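Local coordinates for proteinase K (Serratia sp., PDB 2B6N), which probably cleaves internal peptide bonds as a calcium-binding serine endopeptidase of the subtilase family, from a psychrotrophic bacterium, at residues A[176-181]-A[225-230]; A[197-202]-A[272-277]. All coordinates share one frame; numbering follows the deposited sequence.

Contact 1 of 2, residues A[176-181]-A[225-230]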
ATOM      1  N   ILE A 176      -3.998   3.186   8.570  1.00  6.42           N
ATOM      2  CA  ILE A 176      -3.391   1.867   8.836  1.00  6.46           C
ATOM      3  C   ILE A 176      -1.921   2.038   8.460  1.00  6.42           C
ATOM      4  O   ILE A 176      -1.592   2.261   7.283  1.00  7.39           O
ATOM      5  CB  ILE A 176      -4.026   0.740   8.000  1.00  6.34           C
ATOM      6  CG1 ILE A 176      -5.502   0.558   8.377  1.00  6.55           C
ATOM      7  CG2 ILE A 176      -3.293  -0.604   8.222  1.00  5.22           C
ATOM      8  CD1 ILE A 176      -6.316  -0.113   7.274  1.00  8.38           C
ATOM      9  N   THR A 177      -1.049   1.955   9.458  1.00  5.65           N
ATOM     10  CA  THR A 177       0.384   2.275   9.273  1.00  5.68           C
ATOM     11  C   THR A 177       1.193   0.987   9.215  1.00  5.44           C
ATOM     12  O   THR A 177       1.078   0.144  10.102  1.00  4.51           O
ATOM     13  CB  THR A 177       0.870   3.243  10.385  1.00  5.57           C
ATOM     14  OG1 THR A 177       0.130   4.473  10.259  1.00  7.44           O
ATOM     15  CG2 THR A 177       2.397   3.541  10.277  1.00  5.27           C
ATOM     16  N   VAL A 178       2.006   0.853   8.166  1.00  4.70           N
ATOM     17  CA  VAL A 178       2.575  -0.449   7.789  1.00  5.19           C
ATOM     18  C   VAL A 178       4.099  -0.430   7.885  1.00  5.61           C
ATOM     19  O   VAL A 178       4.763   0.363   7.208  1.00  5.13           O
ATOM     20  CB  VAL A 178       2.112  -0.845   6.345  1.00  5.49           C
ATOM     21  CG1 VAL A 178       2.606  -2.251   5.971  1.00  4.79           C
ATOM     22  CG2 VAL A 178       0.575  -0.748   6.219  1.00  6.31           C
ATOM     23  N   GLY A 179       4.641  -1.283   8.753  1.00  6.04           N
ATOM     24  CA  GLY A 179       6.088  -1.501   8.802  1.00  6.74           C
ATOM     25  C   GLY A 179       6.509  -2.568   7.796  1.00  6.84           C
ATOM     26  O   GLY A 179       5.666  -3.278   7.242  1.00  5.99           O
ATOM     27  N   SER A 180       7.820  -2.670   7.570  1.00  6.38           N
ATOM     28  CA  SER A 180       8.399  -3.525   6.522  1.00  7.04           C
ATOM     29  C   SER A 180       9.140  -4.732   7.101  1.00  6.34           C
ATOM     30  O   SER A 180       9.863  -4.585   8.104  1.00  6.46           O
ATOM     31  CB  SER A 180       9.380  -2.695   5.686  1.00  7.13           C
ATOM     32  OG  SER A 180      10.045  -3.504   4.736  1.00  6.16           O
ATOM     33  N   THR A 181       9.000  -5.903   6.457  1.00  6.27           N
ATOM     34  CA  THR A 181       9.776  -7.093   6.822  1.00  6.14           C
ATOM     35  C   THR A 181      10.600  -7.641   5.664  1.00  6.83           C
ATOM     36  O   THR A 181      10.355  -7.300   4.503  1.00  7.28           O
ATOM     37  CB  THR A 181       8.867  -8.248   7.297  1.00  6.71           C
ATOM     38  OG1 THR A 181       7.960  -8.605   6.239  1.00  6.21           O
ATOM     39  CG2 THR A 181       8.055  -7.837   8.550  1.00  7.00           C
ATOM     40  N   MET A 225       6.938  -0.182  -0.183  1.00  4.86           N
ATOM     41  CA  MET A 225       6.623  -1.482  -0.790  1.00  4.74           C
ATOM     42  C   MET A 225       5.750  -2.361   0.110  1.00  4.70           C
ATOM     43  O   MET A 225       5.047  -3.242  -0.383  1.00  5.00           O
ATOM     44  CB  MET A 225       7.913  -2.246  -1.136  1.00  4.74           C
ATOM     45  CG  MET A 225       8.694  -1.722  -2.363  1.00  5.72           C
ATOM     46  SD  MET A 225       9.396  -0.049  -2.202  1.00  7.56           S
ATOM     47  CE  MET A 225       8.232   0.906  -3.199  1.00  8.87           C
ATOM     48  N   ALA A 226       5.834  -2.143   1.419  1.00  5.34           N
ATOM     49  CA  ALA A 226       5.049  -2.934   2.390  1.00  4.41           C
ATOM     50  C   ALA A 226       3.605  -2.460   2.362  1.00  5.08           C
ATOM     51  O   ALA A 226       2.672  -3.285   2.300  1.00  4.21           O
ATOM     52  CB  ALA A 226       5.628  -2.792   3.787  1.00  4.50           C
ATOM     53  N   SER A 227       3.428  -1.131   2.401  1.00  5.03           N
ATOM     54  CA  SER A 227       2.092  -0.514   2.370  1.00  5.18           C
ATOM     55  C   SER A 227       1.108  -1.131   1.331  1.00  4.75           C
ATOM     56  O   SER A 227       0.023  -1.546   1.703  1.00  4.31           O
ATOM     57  CB  SER A 227       2.197   1.020   2.230  1.00  5.98           C
ATOM     58  OG  SER A 227       0.946   1.645   2.453  1.00  6.50           O
ATOM     59  N   PRO A 228       1.475  -1.165   0.030  1.00  4.67           N
ATOM     60  CA  PRO A 228       0.562  -1.712  -0.980  1.00  4.79           C
ATOM     61  C   PRO A 228       0.182  -3.194  -0.794  1.00  4.61           C
ATOM     62  O   PRO A 228      -0.875  -3.622  -1.284  1.00  4.65           O
ATOM     63  CB  PRO A 228       1.333  -1.521  -2.298  1.00  4.39           C
ATOM     64  CG  PRO A 228       2.746  -1.415  -1.895  1.00  4.40           C
ATOM     65  CD  PRO A 228       2.688  -0.619  -0.602  1.00  4.42           C
ATOM     66  N   HIS A 229       1.024  -3.982  -0.123  1.00  4.71           N
ATOM     67  CA  HIS A 229       0.585  -5.367   0.173  1.00  4.52           C
ATOM     68  C   HIS A 229      -0.681  -5.280   1.032  1.00  4.76           C
ATOM     69  O   HIS A 229      -1.665  -6.007   0.798  1.00  5.19           O
ATOM     70  CB  HIS A 229       1.670  -6.181   0.909  1.00  4.49           C
ATOM     71  CG  HIS A 229       2.834  -6.592   0.055  1.00  5.41           C
ATOM     72  ND1 HIS A 229       3.904  -5.759  -0.191  1.00  5.46           N
ATOM     73  CD2 HIS A 229       3.130  -7.773  -0.546  1.00  5.85           C
ATOM     74  CE1 HIS A 229       4.798  -6.398  -0.937  1.00  6.03           C
ATOM     75  NE2 HIS A 229       4.345  -7.619  -1.175  1.00  6.96           N
ATOM     76  N   VAL A 230      -0.651  -4.396   2.037  1.00  4.17           N
ATOM     77  CA  VAL A 230      -1.790  -4.218   2.954  1.00  4.07           C
ATOM     78  C   VAL A 230      -2.999  -3.606   2.258  1.00  4.69           C
ATOM     79  O   VAL A 230      -4.136  -4.053   2.467  1.00  4.71           O
ATOM     80  CB  VAL A 230      -1.381  -3.410   4.231  1.00  4.15           C
ATOM     81  CG1 VAL A 230      -2.584  -3.240   5.209  1.00  2.41           C
ATOM     82  CG2 VAL A 230      -0.231  -4.121   4.951  1.00  2.72           C
TER
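Val-178 is the main bump on strand 176-181, and helix 225-230 offers it a notch one turn long, bounded by Ala-226 and Val-230. CG1 of Val-178, anti to the backbone N (chi1 -176°), drops into this notch: it lies 3.8 Å from Ala-226 CB and 3.5 Å from Val-230 CG2, above the peptide that joins Ala-226 to Ser-227. Val-178 and Val-230 meet tip to tip and mesh, because Val-230 CG2 also stands 3.7 Å from Val-178 CG2 and so sits in the fork of the other valine. The reverse fit lies further along the strand, where Ala-226 CB presses into a shallow dent with Gly-179 O at 3.5 Å and Ser-180 CA at 4.0 Å. At the other end Ile-176 CG2 only brushes Val-230 CG1, 4.1 Å away. Such small knobs let the axes of the two segments approach to 7.3 Å, their directions 121° apart. This is the subtilase layering of a parallel sheet on the buried helix 223-240; Pro-228, pointing away from the strand, meets Val-76 and Ile-80 of helix 72-81. Within the helix, His-229 ND1 donates to Met-225 O at 2.8 Å, with the acceptor close to the ring plane, next to a kink at Pro-228, which has no N-H to give. Ser-180 OG bonds Ser-188 OG, and Ser-227 OG has a weak bond from Asn-128 ND2. No hydrogen bond joins strand to helix, so the contact rests on shape and on the burial of methyl groups.

Contact 2 of 2, residues A[197-202]-A[272-277]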
ATOM      1  N   LEU A 197       2.465   1.979  14.443  1.00  7.50           N
ATOM      2  CA  LEU A 197       2.220   0.862  13.500  1.00  7.22           C
ATOM      3  C   LEU A 197       0.943   0.086  13.797  1.00  7.60           C
ATOM      4  O   LEU A 197       0.587  -0.101  14.956  1.00  6.86           O
ATOM      5  CB  LEU A 197       3.381  -0.131  13.504  1.00  7.06           C
ATOM      6  CG  LEU A 197       4.497   0.130  12.490  1.00  7.47           C
ATOM      7  CD1 LEU A 197       5.167   1.435  12.825  1.00  6.08           C
ATOM      8  CD2 LEU A 197       5.496  -1.016  12.556  1.00  6.13           C
ATOM      9  N   ASP A 198       0.304  -0.414  12.740  1.00  7.20           N
ATOM     10  CA  ASP A 198      -0.824  -1.331  12.859  1.00  7.63           C
ATOM     11  C   ASP A 198      -0.468  -2.770  12.486  1.00  7.41           C
ATOM     12  O   ASP A 198      -1.042  -3.725  13.034  1.00  6.91           O
ATOM     13  CB  ASP A 198      -1.998  -0.821  12.013  1.00  7.49           C
ATOM     14  CG  ASP A 198      -2.539   0.483  12.538  1.00  9.79           C
ATOM     15  OD1 ASP A 198      -3.143   0.458  13.644  1.00 14.48           O
ATOM     16  OD2 ASP A 198      -2.304   1.534  11.920  1.00  9.65           O
ATOM     17  N   ILE A 199       0.497  -2.927  11.572  1.00  6.44           N
ATOM     18  CA  ILE A 199       0.775  -4.248  10.980  1.00  6.57           C
ATOM     19  C   ILE A 199       2.132  -4.175  10.256  1.00  6.63           C
ATOM     20  O   ILE A 199       2.620  -3.078   9.945  1.00  6.37           O
ATOM     21  CB  ILE A 199      -0.373  -4.652   9.996  1.00  6.71           C
ATOM     22  CG1 ILE A 199      -0.388  -6.157   9.694  1.00  6.21           C
ATOM     23  CG2 ILE A 199      -0.328  -3.787   8.706  1.00  5.87           C
ATOM     24  CD1 ILE A 199      -1.734  -6.642   9.177  1.00  7.13           C
ATOM     25  N   TYR A 200       2.731  -5.341  10.030  1.00  5.26           N
ATOM     26  CA  TYR A 200       3.946  -5.474   9.249  1.00  5.66           C
ATOM     27  C   TYR A 200       3.602  -6.225   7.949  1.00  5.48           C
ATOM     28  O   TYR A 200       2.682  -7.060   7.914  1.00  5.61           O
ATOM     29  CB  TYR A 200       4.979  -6.284  10.028  1.00  5.98           C
ATOM     30  CG  TYR A 200       5.913  -5.481  10.910  1.00  5.99           C
ATOM     31  CD1 TYR A 200       5.758  -5.476  12.301  1.00  7.57           C
ATOM     32  CD2 TYR A 200       6.965  -4.754  10.355  1.00  5.22           C
ATOM     33  CE1 TYR A 200       6.620  -4.734  13.124  1.00  6.84           C
ATOM     34  CE2 TYR A 200       7.839  -4.022  11.167  1.00  6.97           C
ATOM     35  CZ  TYR A 200       7.666  -4.027  12.546  1.00  7.80           C
ATOM     36  OH  TYR A 200       8.558  -3.303  13.314  1.00  7.40           O
ATOM     37  N   ALA A 201       4.354  -5.932   6.891  1.00  5.38           N
ATOM     38  CA  ALA A 201       4.164  -6.585   5.589  1.00  5.19           C
ATOM     39  C   ALA A 201       5.519  -6.627   4.862  1.00  5.04           C
ATOM     40  O   ALA A 201       6.407  -5.822   5.173  1.00  5.36           O
ATOM     41  CB  ALA A 201       3.118  -5.821   4.753  1.00  5.58           C
ATOM     42  N   PRO A 202       5.693  -7.573   3.912  1.00  4.93           N
ATOM     43  CA  PRO A 202       6.934  -7.630   3.116  1.00  4.31           C
ATOM     44  C   PRO A 202       7.286  -6.308   2.472  1.00  4.41           C
ATOM     45  O   PRO A 202       6.468  -5.720   1.738  1.00  4.68           O
ATOM     46  CB  PRO A 202       6.601  -8.662   2.038  1.00  4.25           C
ATOM     47  CG  PRO A 202       5.700  -9.635   2.761  1.00  5.04           C
ATOM     48  CD  PRO A 202       4.778  -8.672   3.547  1.00  4.86           C
ATOM     49  N   LYS A 272       2.207  -8.382  14.295  1.00  8.97           N
ATOM     50  CA  LYS A 272       1.190  -8.877  13.386  1.00  9.04           C
ATOM     51  C   LYS A 272       1.757  -8.808  11.986  1.00  8.44           C
ATOM     52  O   LYS A 272       2.198  -7.742  11.540  1.00  8.59           O
ATOM     53  CB  LYS A 272      -0.084  -8.027  13.466  1.00  8.96           C
ATOM     54  CG  LYS A 272      -0.802  -8.096  14.840  1.00 10.33           C
ATOM     55  CD  LYS A 272      -2.172  -7.431  14.770  1.00 10.65           C
ATOM     56  CE  LYS A 272      -2.898  -7.418  16.133  1.00 13.75           C
ATOM     57  NZ  LYS A 272      -2.465  -6.252  16.977  1.00 14.40           N
ATOM     58  N   LEU A 273       1.753  -9.949  11.310  1.00  7.83           N
ATOM     59  CA  LEU A 273       2.237 -10.006   9.933  1.00  7.19           C
ATOM     60  C   LEU A 273       1.045 -10.206   9.000  1.00  6.49           C
ATOM     61  O   LEU A 273       0.220 -11.080   9.223  1.00  6.88           O
ATOM     62  CB  LEU A 273       3.287 -11.101   9.760  1.00  7.15           C
ATOM     63  CG  LEU A 273       3.842 -11.318   8.349  1.00  7.61           C
ATOM     64  CD1 LEU A 273       4.681 -10.111   7.826  1.00  6.52           C
ATOM     65  CD2 LEU A 273       4.650 -12.627   8.286  1.00  7.64           C
ATOM     66  N   LEU A 274       0.966  -9.377   7.962  1.00  5.45           N
ATOM     67  CA  LEU A 274      -0.121  -9.410   6.991  1.00  5.79           C
ATOM     68  C   LEU A 274      -0.449 -10.830   6.511  1.00  6.57           C
ATOM     69  O   LEU A 274       0.459 -11.592   6.137  1.00  6.62           O
ATOM     70  CB  LEU A 274       0.232  -8.534   5.781  1.00  5.20           C
ATOM     71  CG  LEU A 274      -0.836  -8.419   4.691  1.00  4.99           C
ATOM     72  CD1 LEU A 274      -2.112  -7.746   5.219  1.00  6.79           C
ATOM     73  CD2 LEU A 274      -0.268  -7.644   3.504  1.00  5.05           C
ATOM     74  N   PHE A 275      -1.740 -11.161   6.533  1.00  7.08           N
ATOM     75  CA  PHE A 275      -2.239 -12.473   6.062  1.00  7.56           C
ATOM     76  C   PHE A 275      -3.458 -12.221   5.180  1.00  7.71           C
ATOM     77  O   PHE A 275      -4.384 -11.493   5.578  1.00  7.99           O
ATOM     78  CB  PHE A 275      -2.555 -13.401   7.251  1.00  7.45           C
ATOM     79  CG  PHE A 275      -2.991 -14.778   6.848  1.00  7.75           C
ATOM     80  CD1 PHE A 275      -2.050 -15.724   6.436  1.00  8.54           C
ATOM     81  CD2 PHE A 275      -4.358 -15.129   6.871  1.00  8.04           C
ATOM     82  CE1 PHE A 275      -2.447 -17.017   6.052  1.00 10.99           C
ATOM     83  CE2 PHE A 275      -4.764 -16.422   6.486  1.00  9.74           C
ATOM     84  CZ  PHE A 275      -3.807 -17.365   6.081  1.00  9.57           C
ATOM     85  N   SER A 276      -3.460 -12.783   3.966  1.00  7.25           N
ATOM     86  CA  SER A 276      -4.447 -12.384   2.961  1.00  8.11           C
ATOM     87  C   SER A 276      -5.739 -13.210   2.921  1.00  9.01           C
ATOM     88  O   SER A 276      -6.686 -12.839   2.214  1.00  9.76           O
ATOM     89  CB  SER A 276      -3.796 -12.425   1.574  1.00  8.34           C
ATOM     90  OG  SER A 276      -3.409 -13.755   1.272  1.00  7.45           O
ATOM     91  N   LEU A 277      -5.758 -14.344   3.620  1.00  9.64           N
ATOM     92  CA  LEU A 277      -6.888 -15.272   3.536  1.00 10.90           C
ATOM     93  C   LEU A 277      -7.835 -15.169   4.712  1.00 12.66           C
ATOM     94  O   LEU A 277      -7.451 -14.692   5.783  1.00 12.49           O
ATOM     95  CB  LEU A 277      -6.398 -16.711   3.366  1.00 10.48           C
ATOM     96  CG  LEU A 277      -5.411 -16.974   2.219  1.00  9.62           C
ATOM     97  CD1 LEU A 277      -5.113 -18.459   2.104  1.00  9.35           C
ATOM     98  CD2 LEU A 277      -5.906 -16.416   0.883  1.00 10.03           C
TER
HETATM   99  O   HOH W   1      -2.156  -3.770  15.447  1.00 15.90           O
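Tyr-200 and Leu-273 lie side by side in a single parallel beta bridge, gripped through the backbone of Tyr-200: its N donates to Lys-272 O (2.9 Å, 157°), and its O accepts from Leu-274 N (2.9 Å, 162°). Leu-274 then leans over the strand. Leu-274 CB lies 3.6 Å from Tyr-200 O and 4.1 Å from Ala-201 CB; CG, anti to the backbone N (chi1 -178°), carries the fork onward; CD1 meets Ile-199 CD1 at 4.1 Å, and CD2 rests 4.0 Å from Ala-201 CB. Strand 199-202 is one of the two outermost strands of the parallel subtilase sheet, and the bridge lays the C-terminal segment of this catalytic domain along its edge, while Leu-273 also bonds through its backbone to Thr-258 of the small antiparallel pair. Leu-273 CD1 packs against Tyr-200 O, across the carbonyl plane from Leu-274 CB. Ile-199 CG1 lies against Lys-272 O, and the Tyr-200 ring is turned off the bridge, one face under Leu-197 CD2 and its OH bonded to Ala-265 O. Farther back, the long side chain of Lys-272 runs beside the backbone of Asp-198, and a water bridges the two, donating to Asp-198 O (2.7 Å) and accepting from Lys-272 NZ (2.9 Å).

In the fold
Contacts 1 and 2 have centres 7 Å apart and meet through neighbouring strands 176-181 and 199-202. Asp-198 OD2 takes the N-H of Thr-177 (2.8 Å) at one end of the pair, and Ala-201 O probably that of Thr-181 (2.9 Å) at the other. Val-230 touches Ile-199 and Ala-201 as well as its partners in contact 1, so one helix residue serves both. Contact 1 lies beside the probable charge-relay site: the Ser-227 side chain is about 6 Å from that of Ser-224 and about 8 Å from that of Asp-39. Contact 2 does not touch the calcium site, the side chain of Leu-273 being about 11 Å from the calcium ion.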